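Local coordinates for cell cycle serine/threonine-protein kinase CDC5/MSD2 (Saccharomyces cerevisiae, PDB 6MF4) that phosphorylates serine and threonine residues of cell-cycle proteins to drive mitotic exit, and carries the C-terminal polo-box domain, the part of the kinase modelled here, at residues H109-Q114 with R201-Y206; F139-Y144 with S165-V170. All blocks are in the same frame, centred on the assembly; numbering follows the deposited sequence.

Interaction 1 of 2, residues H109-Q114 with R201-Y206; sequences HGFSYQ and RRYTRY
Phe111 and Tyr203 lay their rings flat against each other, and this one stack carries the contact between 109-114 and 201-206. The centroids are 3.9 Å apart and the planes tilt by only 13°, a nearly parallel face-to-face pair with a modest slip. In projection, Phe111 CE2 stands over the middle of the tyrosine ring, while Tyr203 CE2 lies toward the rim of the phenylalanine ring. Closest are Phe111 CD2 and Tyr203 CZ, at 3.5 Å. Because the two side chains run past each other in opposite directions, the phenol end of Tyr203 reaches back toward the root of Phe111, and Tyr203 OH comes to 3.7 Å from Phe111 CD2. Phe111 extends straight across, its CG anti to the backbone N (chi1 179°), while Tyr203 turns CG between its own N and carbonyl carbon (chi1 69°), which sends its ring to the side of the strand where the phenylalanine lies.

No hydrogen bond crosses between the segments, and the backbones stay well separated, with the CA atoms of Phe111 and Tyr203 9.6 Å apart. Polar links to other residues flank the stack: Tyr113 OH is hydrogen-bonded to the backbone N of Leu200, and Arg205 forms a salt bridge with Asp104. Leu123 of strand 120-123 also touches Tyr203.

On the strand of Tyr203, Arg201 and Arg202 both face Glu213 in a classic beta bulge, and Arg202 NE makes a salt bridge with that glutamate. The strands belong to different sheets, 111-115 to the one of polo box 1 and 200-205 to the one of polo box 2. Their buried aromatic pair is part of the interface between the two boxes, which together make up the polo-box domain.

Interaction 2 of 2, residues F139-Y144 with S165-V170; sequences FWYISY and SRHLEV
An apolar and aromatic contact joins strand 138-145 of the polo box 1 sheet to the first turn of helix 165-178, at a partly buried place where Phe139 meets Leu168 and Tyr141 meets His167. Leu168 sets a methyl on the phenylalanine ring: CD2 lies 3.9 Å from the centroid of the Phe139 ring and only 7° from its normal, a CH-pi contact over the centre of one face. The other methyl, on the same side of the ring, stands out past the CE1-CZ rim, with Leu168 CD1 3.8 Å from Phe139 CZ. With CG between the backbone N and the carbonyl carbon (chi1 72°), the Phe139 ring is carried out toward the helix, and the two side chains approach from opposite directions. With only an alanine at Phe139's place, both Leu168 methyls would probably lose their aromatic partner and a gap would open between helix and strand.

Two residues along the strand, the edge of Tyr141 is turned toward the face of His167 in an offset edge-to-face pair, centroids 5.9 Å apart and planes at 79°. Contact here is looser, the nearest atoms being Tyr141 CE1 and His167 CD2 at 4.4 Å. A water bridges the polar ends of the two side chains, 2.9 Å from Tyr141 OH and 2.9 Å from His167 NE2; it lies in the plane of the imidazole.

Phe124 makes a further edge-to-face pair with His167, and the ring of Tyr155, on strand 149-156, meets that of Phe139. Next to Phe139 in sequence, Glu138 binds zinc with His154 and His194, the ion being about 9 Å from the Phe139 side chain. The helix rests against strand 138-145, which is flanked in the sheet by strands 129-132 and 149-156.

From the N terminus, strand 49-50, an edge of the polo box 2 sheet, leads into helix 56-82 and then the polo box 1 sheet, where 109-114 forms the first half of interaction 1. The chain then runs through strands 120-123 and 129-132 to 139-144, turns back along strand 149-156, and closes the short loop of interaction 2 when helix 165-178 begins. Only after that helix, as strand 200-205 returns to the polo box 2 sheet, does interaction 1 close, so the shorter loop lies wholly within the longer one. The centres of the two contacts lie about 15 Å apart. Interaction 2 ties the helix to the polo box 1 sheet, while interaction 1 joins that sheet to the polo box 2 sheet.

Interaction 1 of 2, residues H109-Q114 with R201-Y206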
loop_
_atom_site.group_PDB
_atom_site.type_symbol
_atom_site.label_atom_id
_atom_site.label_comp_id
_atom_site.label_asym_id
_atom_site.label_seq_id
_atom_site.Cartn_x
_atom_site.Cartn_y
_atom_site.Cartn_z
ATOM N N HIS A 109 -17.503 0.077 12.106
ATOM C CA HIS A 109 -17.773 0.974 10.977
ATOM C C HIS A 109 -16.542 1.355 10.168
ATOM O O HIS A 109 -16.512 2.410 9.534
ATOM C CB HIS A 109 -18.470 2.242 11.474
ATOM C CG HIS A 109 -19.838 1.983 12.012
ATOM N ND1 HIS A 109 -20.074 1.700 13.339
ATOM C CD2 HIS A 109 -21.040 1.921 11.391
ATOM C CE1 HIS A 109 -21.364 1.493 13.518
ATOM N NE2 HIS A 109 -21.973 1.621 12.353
ATOM N N GLY A 110 -15.534 0.491 10.159
ATOM C CA GLY A 110 -14.406 0.720 9.285
ATOM C C GLY A 110 -13.231 -0.221 9.439
ATOM O O GLY A 110 -13.054 -0.872 10.467
ATOM N N PHE A 111 -12.449 -0.282 8.367
ATOM C CA PHE A 111 -11.152 -0.937 8.328
ATOM C C PHE A 111 -10.129 0.112 8.726
ATOM O O PHE A 111 -10.253 1.266 8.319
ATOM C CB PHE A 111 -10.890 -1.477 6.919
ATOM C CG PHE A 111 -9.563 -2.149 6.745
ATOM C CD1 PHE A 111 -8.419 -1.408 6.499
ATOM C CD2 PHE A 111 -9.464 -3.531 6.795
ATOM C CE1 PHE A 111 -7.200 -2.034 6.321
ATOM C CE2 PHE A 111 -8.251 -4.160 6.621
ATOM C CZ PHE A 111 -7.115 -3.410 6.388
ATOM N N SER A 112 -9.127 -0.262 9.515
ATOM C CA SER A 112 -8.155 0.721 9.972
ATOM C C SER A 112 -6.728 0.211 9.855
ATOM O O SER A 112 -6.473 -0.990 9.930
ATOM C CB SER A 112 -8.464 1.127 11.417
ATOM O OG SER A 112 -7.615 2.174 11.844
ATOM N N TYR A 113 -5.807 1.148 9.658
ATOM C CA TYR A 113 -4.400 0.831 9.473
ATOM C C TYR A 113 -3.524 1.958 9.993
ATOM O O TYR A 113 -3.956 3.110 10.068
ATOM C CB TYR A 113 -4.100 0.582 7.994
ATOM C CG TYR A 113 -4.515 1.720 7.089
ATOM C CD1 TYR A 113 -5.824 1.832 6.645
ATOM C CD2 TYR A 113 -3.599 2.688 6.685
ATOM C CE1 TYR A 113 -6.211 2.874 5.817
ATOM C CE2 TYR A 113 -3.979 3.728 5.852
ATOM C CZ TYR A 113 -5.287 3.815 5.427
ATOM O OH TYR A 113 -5.674 4.841 4.602
ATOM N N GLN A 114 -2.295 1.613 10.366
ATOM C CA GLN A 114 -1.289 2.606 10.712
ATOM C C GLN A 114 -0.145 2.499 9.711
ATOM O O GLN A 114 0.209 1.398 9.292
ATOM C CB GLN A 114 -0.784 2.406 12.148
ATOM C CG GLN A 114 0.180 3.498 12.604
ATOM C CD GLN A 114 0.568 3.378 14.066
ATOM O OE1 GLN A 114 -0.286 3.354 14.947
ATOM N NE2 GLN A 114 1.867 3.313 14.328
ATOM N N ARG A 201 -5.624 2.631 -0.802
ATOM C CA ARG A 201 -6.692 2.649 -1.796
ATOM C C ARG A 201 -7.500 1.359 -1.787
ATOM O O ARG A 201 -8.724 1.380 -1.916
ATOM C CB ARG A 201 -6.128 2.860 -3.192
ATOM C CG ARG A 201 -5.531 4.221 -3.449
ATOM C CD ARG A 201 -4.763 4.178 -4.761
ATOM N NE ARG A 201 -4.641 5.489 -5.367
ATOM C CZ ARG A 201 -3.944 5.742 -6.468
ATOM N NH1 ARG A 201 -3.285 4.771 -7.090
ATOM N NH2 ARG A 201 -3.897 6.979 -6.938
ATOM N N ARG A 202 -6.806 0.234 -1.667
ATOM C CA ARG A 202 -7.464 -1.063 -1.703
ATOM C C ARG A 202 -6.647 -2.083 -0.931
ATOM O O ARG A 202 -5.417 -2.075 -0.987
ATOM C CB ARG A 202 -7.671 -1.526 -3.150
ATOM C CG ARG A 202 -8.397 -2.866 -3.285
ATOM C CD ARG A 202 -8.908 -3.100 -4.701
ATOM N NE ARG A 202 -7.831 -3.173 -5.682
ATOM C CZ ARG A 202 -8.011 -3.154 -6.999
ATOM N NH1 ARG A 202 -9.234 -3.047 -7.506
ATOM N NH2 ARG A 202 -6.964 -3.219 -7.812
ATOM N N TYR A 203 -7.342 -2.933 -0.184
ATOM C CA TYR A 203 -6.716 -4.095 0.430
ATOM C C TYR A 203 -7.446 -5.343 -0.030
ATOM O O TYR A 203 -8.635 -5.294 -0.345
ATOM C CB TYR A 203 -6.732 -4.003 1.952
ATOM C CG TYR A 203 -8.111 -4.139 2.552
ATOM C CD1 TYR A 203 -8.647 -5.389 2.841
ATOM C CD2 TYR A 203 -8.880 -3.019 2.826
ATOM C CE1 TYR A 203 -9.906 -5.517 3.383
ATOM C CE2 TYR A 203 -10.141 -3.137 3.374
ATOM C CZ TYR A 203 -10.649 -4.389 3.650
ATOM O OH TYR A 203 -11.908 -4.514 4.192
ATOM N N THR A 204 -6.724 -6.454 -0.080
ATOM C CA THR A 204 -7.322 -7.742 -0.397
ATOM C C THR A 204 -6.715 -8.805 0.492
ATOM O O THR A 204 -5.493 -8.926 0.585
ATOM C CB THR A 204 -7.116 -8.135 -1.864
ATOM O OG1 THR A 204 -7.533 -7.061 -2.713
ATOM C CG2 THR A 204 -7.917 -9.399 -2.195
ATOM N N ARG A 205 -7.584 -9.568 1.142
ATOM C CA ARG A 205 -7.161 -10.670 1.985
ATOM C C ARG A 205 -7.241 -11.999 1.260
ATOM O O ARG A 205 -8.302 -12.385 0.773
ATOM C CB ARG A 205 -8.017 -10.730 3.241
ATOM C CG ARG A 205 -7.646 -9.687 4.261
ATOM C CD ARG A 205 -7.492 -10.296 5.641
ATOM N NE ARG A 205 -8.642 -9.975 6.468
ATOM C CZ ARG A 205 -8.893 -10.516 7.652
ATOM N NH1 ARG A 205 -8.078 -11.435 8.163
ATOM N NH2 ARG A 205 -9.970 -10.136 8.319
ATOM N N TYR A 206 -6.103 -12.678 1.189
ATOM C CA TYR A 206 -6.023 -14.042 0.684
ATOM C C TYR A 206 -5.531 -14.927 1.817
ATOM O O TYR A 206 -4.984 -14.432 2.802
ATOM C CB TYR A 206 -5.066 -14.149 -0.509
ATOM C CG TYR A 206 -5.364 -13.242 -1.685
ATOM C CD1 TYR A 206 -6.345 -13.573 -2.610
ATOM C CD2 TYR A 206 -4.634 -12.075 -1.891
ATOM C CE1 TYR A 206 -6.606 -12.761 -3.694
ATOM C CE2 TYR A 206 -4.889 -11.258 -2.972
ATOM C CZ TYR A 206 -5.877 -11.604 -3.870
ATOM O OH TYR A 206 -6.133 -10.794 -4.955
#

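Interaction 2 of 2, residues F139-Y144 with S165-V170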
loop_
_atom_site.group_PDB
_atom_site.type_symbol
_atom_site.label_atom_id
_atom_site.label_comp_id
_atom_site.label_asym_id
_atom_site.label_seq_id
_atom_site.Cartn_x
_atom_site.Cartn_y
_atom_site.Cartn_z
ATOM N N PHE A 139 -6.046 16.261 9.548
ATOM C CA PHE A 139 -6.494 15.060 8.853
ATOM C C PHE A 139 -6.989 15.390 7.453
ATOM O O PHE A 139 -7.351 16.531 7.156
ATOM C CB PHE A 139 -7.584 14.325 9.659
ATOM C CG PHE A 139 -8.922 15.016 9.684
ATOM C CD1 PHE A 139 -9.219 15.951 10.664
ATOM C CD2 PHE A 139 -9.900 14.700 8.753
ATOM C CE1 PHE A 139 -10.461 16.570 10.705
ATOM C CE2 PHE A 139 -11.141 15.316 8.786
ATOM C CZ PHE A 139 -11.417 16.261 9.759
ATOM N N TRP A 140 -6.956 14.373 6.596
ATOM C CA TRP A 140 -7.557 14.419 5.271
ATOM C C TRP A 140 -8.864 13.647 5.259
ATOM O O TRP A 140 -8.931 12.545 5.796
ATOM C CB TRP A 140 -6.640 13.801 4.214
ATOM C CG TRP A 140 -5.355 14.496 3.975
ATOM C CD1 TRP A 140 -4.130 14.146 4.463
ATOM C CD2 TRP A 140 -5.148 15.654 3.162
ATOM N NE1 TRP A 140 -3.172 15.016 4.006
ATOM C CE2 TRP A 140 -3.770 15.955 3.207
ATOM C CE3 TRP A 140 -5.990 16.468 2.398
ATOM C CZ2 TRP A 140 -3.218 17.033 2.521
ATOM C CZ3 TRP A 140 -5.438 17.540 1.713
ATOM C CH2 TRP A 140 -4.065 17.811 1.778
ATOM N N TYR A 141 -9.891 14.224 4.644
ATOM C CA TYR A 141 -11.093 13.475 4.291
ATOM C C TYR A 141 -11.036 13.161 2.803
ATOM O O TYR A 141 -10.994 14.067 1.970
ATOM C CB TYR A 141 -12.363 14.253 4.627
ATOM C CG TYR A 141 -13.622 13.530 4.197
ATOM C CD1 TYR A 141 -13.956 12.299 4.739
ATOM C CD2 TYR A 141 -14.474 14.079 3.249
ATOM C CE1 TYR A 141 -15.104 11.631 4.348
ATOM C CE2 TYR A 141 -15.625 13.423 2.854
ATOM C CZ TYR A 141 -15.933 12.200 3.406
ATOM O OH TYR A 141 -17.075 11.538 3.018
ATOM N N ILE A 142 -11.014 11.872 2.481
ATOM C CA ILE A 142 -10.828 11.414 1.111
ATOM C C ILE A 142 -12.101 10.756 0.596
ATOM O O ILE A 142 -12.606 9.805 1.191
ATOM C CB ILE A 142 -9.660 10.426 1.009
ATOM C CG1 ILE A 142 -8.381 11.072 1.545
ATOM C CG2 ILE A 142 -9.450 9.999 -0.434
ATOM C CD1 ILE A 142 -7.319 10.094 1.939
ATOM N N SER A 143 -12.609 11.270 -0.518
ATOM C CA SER A 143 -13.858 10.790 -1.093
ATOM C C SER A 143 -13.731 10.630 -2.599
ATOM O O SER A 143 -12.703 10.970 -3.183
ATOM C CB SER A 143 -14.993 11.753 -0.761
ATOM O OG SER A 143 -14.675 13.055 -1.214
ATOM N N TYR A 144 -14.784 10.120 -3.229
ATOM C CA TYR A 144 -14.748 9.867 -4.662
ATOM C C TYR A 144 -14.948 11.142 -5.470
ATOM O O TYR A 144 -15.604 12.085 -5.030
ATOM C CB TYR A 144 -15.803 8.832 -5.053
ATOM C CG TYR A 144 -15.470 7.423 -4.609
ATOM C CD1 TYR A 144 -14.202 6.886 -4.806
ATOM C CD2 TYR A 144 -16.425 6.632 -3.986
ATOM C CE1 TYR A 144 -13.899 5.598 -4.396
ATOM C CE2 TYR A 144 -16.131 5.347 -3.571
ATOM C CZ TYR A 144 -14.871 4.835 -3.777
ATOM O OH TYR A 144 -14.595 3.552 -3.367
ATOM N N SER A 165 -18.216 14.643 12.075
ATOM C CA SER A 165 -18.081 14.404 13.503
ATOM C C SER A 165 -18.098 12.913 13.846
ATOM O O SER A 165 -17.250 12.447 14.608
ATOM C CB SER A 165 -19.184 15.125 14.280
ATOM O OG SER A 165 -19.014 14.924 15.673
ATOM N N ARG A 166 -19.036 12.155 13.284
ATOM C CA ARG A 166 -19.124 10.745 13.645
ATOM C C ARG A 166 -17.924 9.979 13.081
ATOM O O ARG A 166 -17.456 9.015 13.692
ATOM C CB ARG A 166 -20.449 10.124 13.178
ATOM C CG ARG A 166 -20.690 10.100 11.689
ATOM C CD ARG A 166 -21.866 9.177 11.347
ATOM N NE ARG A 166 -23.118 9.549 12.016
ATOM C CZ ARG A 166 -24.063 10.324 11.484
ATOM N NH1 ARG A 166 -23.916 10.836 10.270
ATOM N NH2 ARG A 166 -25.167 10.591 12.172
ATOM N N HIS A 167 -17.413 10.418 11.933
ATOM C CA HIS A 167 -16.228 9.798 11.346
ATOM C C HIS A 167 -15.049 9.918 12.307
ATOM O O HIS A 167 -14.287 8.971 12.492
ATOM C CB HIS A 167 -15.858 10.442 10.005
ATOM C CG HIS A 167 -16.975 10.474 9.010
ATOM N ND1 HIS A 167 -18.119 11.218 9.197
ATOM C CD2 HIS A 167 -17.115 9.861 7.810
ATOM C CE1 HIS A 167 -18.920 11.060 8.158
ATOM N NE2 HIS A 167 -18.335 10.243 7.301
ATOM N N LEU A 168 -14.891 11.089 12.915
ATOM C CA LEU A 168 -13.741 11.318 13.779
ATOM C C LEU A 168 -13.880 10.608 15.126
ATOM O O LEU A 168 -12.879 10.339 15.785
ATOM C CB LEU A 168 -13.523 12.816 13.976
ATOM C CG LEU A 168 -12.993 13.521 12.723
ATOM C CD1 LEU A 168 -13.120 15.016 12.886
ATOM C CD2 LEU A 168 -11.550 13.136 12.440
ATOM N N GLU A 169 -15.108 10.294 15.535
ATOM C CA GLU A 169 -15.309 9.460 16.720
ATOM C C GLU A 169 -14.802 8.041 16.457
ATOM O O GLU A 169 -14.199 7.415 17.329
ATOM C CB GLU A 169 -16.785 9.421 17.125
ATOM C CG GLU A 169 -17.333 10.751 17.613
ATOM C CD GLU A 169 -16.588 11.286 18.824
ATOM O OE1 GLU A 169 -16.464 10.550 19.826
ATOM O OE2 GLU A 169 -16.119 12.441 18.769
ATOM N N VAL A 170 -15.058 7.536 15.255
ATOM C CA VAL A 170 -14.546 6.231 14.857
ATOM C C VAL A 170 -13.024 6.291 14.754
ATOM O O VAL A 170 -12.327 5.373 15.187
ATOM C CB VAL A 170 -15.150 5.771 13.514
ATOM C CG1 VAL A 170 -14.454 4.509 12.989
ATOM C CG2 VAL A 170 -16.635 5.516 13.673
HETATM O O HOH W 1 -18.400 9.398 4.492
#